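Local coordinates for actin-related protein 8 (Homo sapiens, PDB 4FO0) that binds ATP with low basal ATPase activity, cannot polymerize, and serves as a proposed core subunit of the INO80 chromatin-remodelling complex, at residues 43-57 with 140-154. Sequence-based numbering, arbitrary orientation.
Sequences VIARRHKQQGQPLYK and ALYVNPLDCYNIHWP
Ile44 with His152 and Arg46 with Asn150 each exchange a pair of backbone hydrogen bonds, joining strands 44-47 and 149-152 antiparallel at 152°. Tyr56, beyond the loop, adds a bond on the far side of the second strand, its O taking Ile151 N at 2.9 Å. Asn150 OD1 faces Tyr56 N, though its position is less certain. Val43 lies over the face of the Trp153 indole, CB 3.6 Å from the six-membered ring centroid; with CG2 anti to its backbone N, that methyl also reaches the indole. Ala45 CB meets Ile151 CD1 at 3.6 Å and packs on Ala140 of helix 138-141. The two strands belong to the mixed sheet of the actin fold, where strand 38-47 also pairs with 134-136; Trp153 lies near the ATP-binding Thr25. At the C-terminal end of strand 44-47, Arg47 CA sits over the Tyr149 ring, 3.9 Å from its centroid, with Arg47 CB 3.6 Å from Tyr149 CE2; Arg47 NE makes a weak 3.1 Å bond to Tyr149 OH, whose stronger partner is Pro132 O. Cut back to an alanine, Tyr149 would probably leave Arg47 without the ring against its CA and CB, and Pro132 O without its hydroxyl mate. On the opposite face of the sheet from Arg47, Arg46 NE salt-bridges Asp176 of helix 170-187.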
# COMPACT_ATOMS: atom_id res chain seq x y z
N VAL A 43 2.42 6.13 11.24
CA VAL A 43 1.41 6.94 11.93
C VAL A 43 1.97 7.47 13.24
O VAL A 43 2.90 6.89 13.81
CB VAL A 43 0.16 6.09 12.24
CG1 VAL A 43 0.55 4.92 13.15
CG2 VAL A 43 -0.96 6.95 12.88
N ILE A 44 1.42 8.58 13.71
CA ILE A 44 1.90 9.20 14.93
C ILE A 44 0.75 9.81 15.72
O ILE A 44 -0.17 10.42 15.16
CB ILE A 44 2.98 10.29 14.65
CG1 ILE A 44 3.39 10.96 15.96
CG2 ILE A 44 2.46 11.35 13.72
CD1 ILE A 44 4.58 11.87 15.82
N ALA A 45 0.77 9.61 17.03
CA ALA A 45 -0.19 10.25 17.92
C ALA A 45 0.50 11.39 18.66
O ALA A 45 1.57 11.22 19.24
CB ALA A 45 -0.77 9.25 18.91
N ARG A 46 -0.12 12.56 18.61
CA ARG A 46 0.44 13.73 19.25
C ARG A 46 -0.51 14.18 20.33
O ARG A 46 -1.73 14.27 20.10
CB ARG A 46 0.66 14.83 18.24
CG ARG A 46 1.89 14.63 17.39
CD ARG A 46 2.31 15.94 16.77
NE ARG A 46 3.56 15.83 16.01
CZ ARG A 46 4.77 15.81 16.56
NH1 ARG A 46 4.92 15.86 17.88
NH2 ARG A 46 5.84 15.73 15.78
N ARG A 47 0.04 14.47 21.51
CA ARG A 47 -0.76 14.91 22.65
C ARG A 47 -1.31 16.30 22.40
O ARG A 47 -0.80 17.04 21.57
CB ARG A 47 0.03 14.89 23.95
CG ARG A 47 -0.85 15.01 25.19
CD ARG A 47 -0.04 15.01 26.48
NE ARG A 47 -0.28 13.82 27.28
CZ ARG A 47 -1.31 13.66 28.10
NH1 ARG A 47 -2.22 14.62 28.23
NH2 ARG A 47 -1.45 12.53 28.80
N HIS A 48 -2.38 16.63 23.11
CA HIS A 48 -2.86 18.01 23.14
C HIS A 48 -1.97 18.80 24.08
O HIS A 48 -1.35 18.23 24.97
CB HIS A 48 -4.29 18.06 23.65
CG HIS A 48 -5.28 17.49 22.69
ND1 HIS A 48 -4.91 16.98 21.47
CD2 HIS A 48 -6.63 17.36 22.77
CE1 HIS A 48 -5.99 16.56 20.83
NE2 HIS A 48 -7.04 16.79 21.60
N LYS A 49 -1.90 20.11 23.87
CA LYS A 49 -1.13 20.96 24.76
C LYS A 49 -2.05 21.61 25.80
O LYS A 49 -1.58 22.19 26.78
CB LYS A 49 -0.34 22.01 23.98
CG LYS A 49 0.20 21.54 22.64
CD LYS A 49 -0.91 21.40 21.60
CE LYS A 49 -0.58 22.16 20.32
NZ LYS A 49 0.70 21.70 19.69
N GLN A 50 -3.36 21.48 25.57
CA GLN A 50 -4.37 22.03 26.47
C GLN A 50 -5.54 21.08 26.66
O GLN A 50 -5.74 20.14 25.88
CB GLN A 50 -4.94 23.33 25.92
CG GLN A 50 -4.01 24.52 25.96
CD GLN A 50 -4.60 25.72 25.23
OE1 GLN A 50 -4.12 26.11 24.18
NE2 GLN A 50 -5.66 26.29 25.80
N GLN A 51 -6.34 21.35 27.69
CA GLN A 51 -7.61 20.67 27.89
C GLN A 51 -8.65 21.17 26.88
O GLN A 51 -8.59 22.31 26.42
CB GLN A 51 -8.13 20.90 29.32
CG GLN A 51 -7.40 20.14 30.42
CD GLN A 51 -6.11 20.83 30.87
OE1 GLN A 51 -5.39 21.42 30.06
NE2 GLN A 51 -5.83 20.75 32.16
N GLY A 52 -9.59 20.30 26.53
CA GLY A 52 -10.71 20.68 25.68
C GLY A 52 -10.39 21.09 24.25
O GLY A 52 -11.08 21.95 23.69
N GLN A 53 -9.36 20.49 23.67
CA GLN A 53 -9.11 20.63 22.23
C GLN A 53 -9.95 19.55 21.53
O GLN A 53 -10.18 18.48 22.11
CB GLN A 53 -7.61 20.51 21.92
CG GLN A 53 -6.76 21.78 22.22
CD GLN A 53 -5.22 21.56 22.15
OE1 GLN A 53 -4.45 22.35 22.72
NE2 GLN A 53 -4.78 20.51 21.45
N PRO A 54 -10.46 19.82 20.30
CA PRO A 54 -11.20 18.78 19.57
C PRO A 54 -10.26 17.70 19.05
O PRO A 54 -9.15 18.00 18.61
CB PRO A 54 -11.82 19.53 18.39
CG PRO A 54 -11.70 21.00 18.76
CD PRO A 54 -10.45 21.10 19.57
N LEU A 55 -10.68 16.44 19.13
CA LEU A 55 -9.82 15.35 18.72
C LEU A 55 -9.74 15.22 17.20
O LEU A 55 -10.75 15.01 16.53
CB LEU A 55 -10.27 14.04 19.38
CG LEU A 55 -9.95 14.14 20.88
CD1 LEU A 55 -10.38 12.91 21.65
CD2 LEU A 55 -8.46 14.38 21.05
N TYR A 56 -8.55 15.39 16.65
CA TYR A 56 -8.36 15.20 15.22
C TYR A 56 -7.97 13.74 14.93
O TYR A 56 -6.99 13.22 15.47
CB TYR A 56 -7.30 16.15 14.67
CG TYR A 56 -7.15 16.00 13.19
CD1 TYR A 56 -6.25 15.09 12.64
CD2 TYR A 56 -7.95 16.74 12.32
CE1 TYR A 56 -6.15 14.93 11.26
CE2 TYR A 56 -7.85 16.59 10.95
CZ TYR A 56 -6.95 15.69 10.42
OH TYR A 56 -6.86 15.55 9.05
N LYS A 57 -8.76 13.08 14.09
CA LYS A 57 -8.39 11.75 13.62
C LYS A 57 -8.28 11.80 12.11
O LYS A 57 -9.20 12.27 11.43
CB LYS A 57 -9.40 10.68 14.04
CG LYS A 57 -9.74 10.61 15.53
CD LYS A 57 -8.50 10.58 16.43
CE LYS A 57 -8.90 10.59 17.92
NZ LYS A 57 -9.74 9.40 18.28
N ALA A 140 0.89 4.13 18.63
CA ALA A 140 -0.04 5.16 18.23
C ALA A 140 -1.42 4.57 17.90
O ALA A 140 -2.44 5.13 18.31
CB ALA A 140 0.51 5.97 17.08
N LEU A 141 -1.45 3.44 17.19
CA LEU A 141 -2.72 2.84 16.82
C LEU A 141 -3.54 2.46 18.04
O LEU A 141 -4.78 2.45 17.99
CB LEU A 141 -2.53 1.59 15.97
CG LEU A 141 -1.88 1.70 14.59
CD1 LEU A 141 -1.66 0.32 14.02
CD2 LEU A 141 -2.74 2.51 13.66
N TYR A 142 -2.86 2.16 19.14
CA TYR A 142 -3.50 1.62 20.34
C TYR A 142 -3.81 2.65 21.43
O TYR A 142 -4.14 2.29 22.56
CB TYR A 142 -2.67 0.48 20.90
CG TYR A 142 -3.01 -0.80 20.23
CD1 TYR A 142 -2.43 -1.13 19.01
CD2 TYR A 142 -3.94 -1.66 20.78
CE1 TYR A 142 -2.75 -2.31 18.37
CE2 TYR A 142 -4.26 -2.84 20.15
CZ TYR A 142 -3.67 -3.16 18.95
OH TYR A 142 -4.00 -4.33 18.32
N VAL A 143 -3.70 3.91 21.09
CA VAL A 143 -4.13 4.96 21.98
C VAL A 143 -5.66 4.95 22.07
O VAL A 143 -6.35 5.01 21.04
CB VAL A 143 -3.61 6.31 21.49
CG1 VAL A 143 -4.26 7.45 22.26
CG2 VAL A 143 -2.08 6.35 21.62
N ASN A 144 -6.18 4.82 23.28
CA ASN A 144 -7.60 4.96 23.54
C ASN A 144 -8.12 6.20 22.83
O ASN A 144 -7.57 7.28 22.97
CB ASN A 144 -7.83 5.05 25.05
CG ASN A 144 -9.30 5.07 25.43
OD1 ASN A 144 -10.16 5.55 24.69
ND2 ASN A 144 -9.60 4.56 26.62
N PRO A 145 -9.17 6.04 22.02
CA PRO A 145 -9.76 7.12 21.22
C PRO A 145 -10.25 8.27 22.10
O PRO A 145 -10.41 9.39 21.62
CB PRO A 145 -10.96 6.46 20.55
CG PRO A 145 -10.74 5.02 20.66
CD PRO A 145 -9.87 4.76 21.83
N LEU A 146 -10.48 7.97 23.38
CA LEU A 146 -10.87 9.00 24.34
C LEU A 146 -9.71 9.80 24.92
O LEU A 146 -9.93 10.85 25.52
CB LEU A 146 -11.63 8.36 25.49
CG LEU A 146 -12.96 7.73 25.08
CD1 LEU A 146 -13.54 7.00 26.27
CD2 LEU A 146 -13.91 8.81 24.57
N ASP A 147 -8.49 9.31 24.77
CA ASP A 147 -7.32 10.07 25.21
C ASP A 147 -7.11 11.32 24.39
O ASP A 147 -7.60 11.44 23.27
CB ASP A 147 -6.05 9.24 25.16
CG ASP A 147 -5.84 8.42 26.39
OD1 ASP A 147 -4.67 8.05 26.65
OD2 ASP A 147 -6.84 8.15 27.11
N CYS A 148 -6.35 12.24 24.96
CA CYS A 148 -6.17 13.56 24.37
C CYS A 148 -5.00 13.49 23.40
O CYS A 148 -3.93 14.06 23.64
CB CYS A 148 -5.93 14.61 25.46
SG CYS A 148 -4.70 14.10 26.73
N TYR A 149 -5.21 12.77 22.31
CA TYR A 149 -4.19 12.68 21.28
C TYR A 149 -4.84 12.82 19.92
O TYR A 149 -5.90 12.24 19.66
CB TYR A 149 -3.43 11.36 21.38
CG TYR A 149 -2.46 11.31 22.54
CD1 TYR A 149 -2.92 11.11 23.84
CD2 TYR A 149 -1.09 11.45 22.34
CE1 TYR A 149 -2.03 11.05 24.90
CE2 TYR A 149 -0.20 11.38 23.40
CZ TYR A 149 -0.68 11.20 24.68
OH TYR A 149 0.20 11.14 25.74
N ASN A 150 -4.21 13.62 19.05
CA ASN A 150 -4.60 13.63 17.64
C ASN A 150 -3.81 12.57 16.90
O ASN A 150 -2.64 12.33 17.19
CB ASN A 150 -4.37 14.99 17.01
CG ASN A 150 -5.22 16.08 17.62
OD1 ASN A 150 -6.34 15.83 18.09
ND2 ASN A 150 -4.71 17.30 17.63
N ILE A 151 -4.48 11.92 15.95
CA ILE A 151 -3.84 10.87 15.16
C ILE A 151 -3.52 11.37 13.77
O ILE A 151 -4.40 11.90 13.07
CB ILE A 151 -4.75 9.64 15.06
CG1 ILE A 151 -5.13 9.16 16.46
CG2 ILE A 151 -4.07 8.53 14.25
CD1 ILE A 151 -3.96 8.71 17.29
N HIS A 152 -2.26 11.21 13.36
CA HIS A 152 -1.80 11.69 12.06
C HIS A 152 -1.12 10.60 11.24
O HIS A 152 -0.18 9.93 11.70
CB HIS A 152 -0.86 12.90 12.22
CG HIS A 152 -1.51 14.08 12.88
ND1 HIS A 152 -1.24 14.44 14.18
CD2 HIS A 152 -2.42 14.96 12.42
CE1 HIS A 152 -1.96 15.50 14.50
NE2 HIS A 152 -2.69 15.83 13.45
N TRP A 153 -1.61 10.43 10.02
CA TRP A 153 -0.95 9.64 9.01
C TRP A 153 -0.32 10.60 8.02
O TRP A 153 -1.02 11.20 7.21
CB TRP A 153 -1.96 8.78 8.27
CG TRP A 153 -2.67 7.77 9.10
CD1 TRP A 153 -3.84 7.94 9.78
CD2 TRP A 153 -2.27 6.41 9.32
NE1 TRP A 153 -4.19 6.77 10.42
CE2 TRP A 153 -3.25 5.81 10.16
CE3 TRP A 153 -1.18 5.63 8.90
CZ2 TRP A 153 -3.17 4.48 10.58
CZ3 TRP A 153 -1.10 4.30 9.32
CH2 TRP A 153 -2.09 3.74 10.15
N PRO A 154 1.01 10.77 8.08
CA PRO A 154 1.74 11.75 7.27
C PRO A 154 1.60 11.48 5.78
O PRO A 154 1.88 12.35 4.96
CB PRO A 154 3.19 11.54 7.70
CG PRO A 154 3.10 10.96 9.06
CD PRO A 154 1.89 10.09 9.04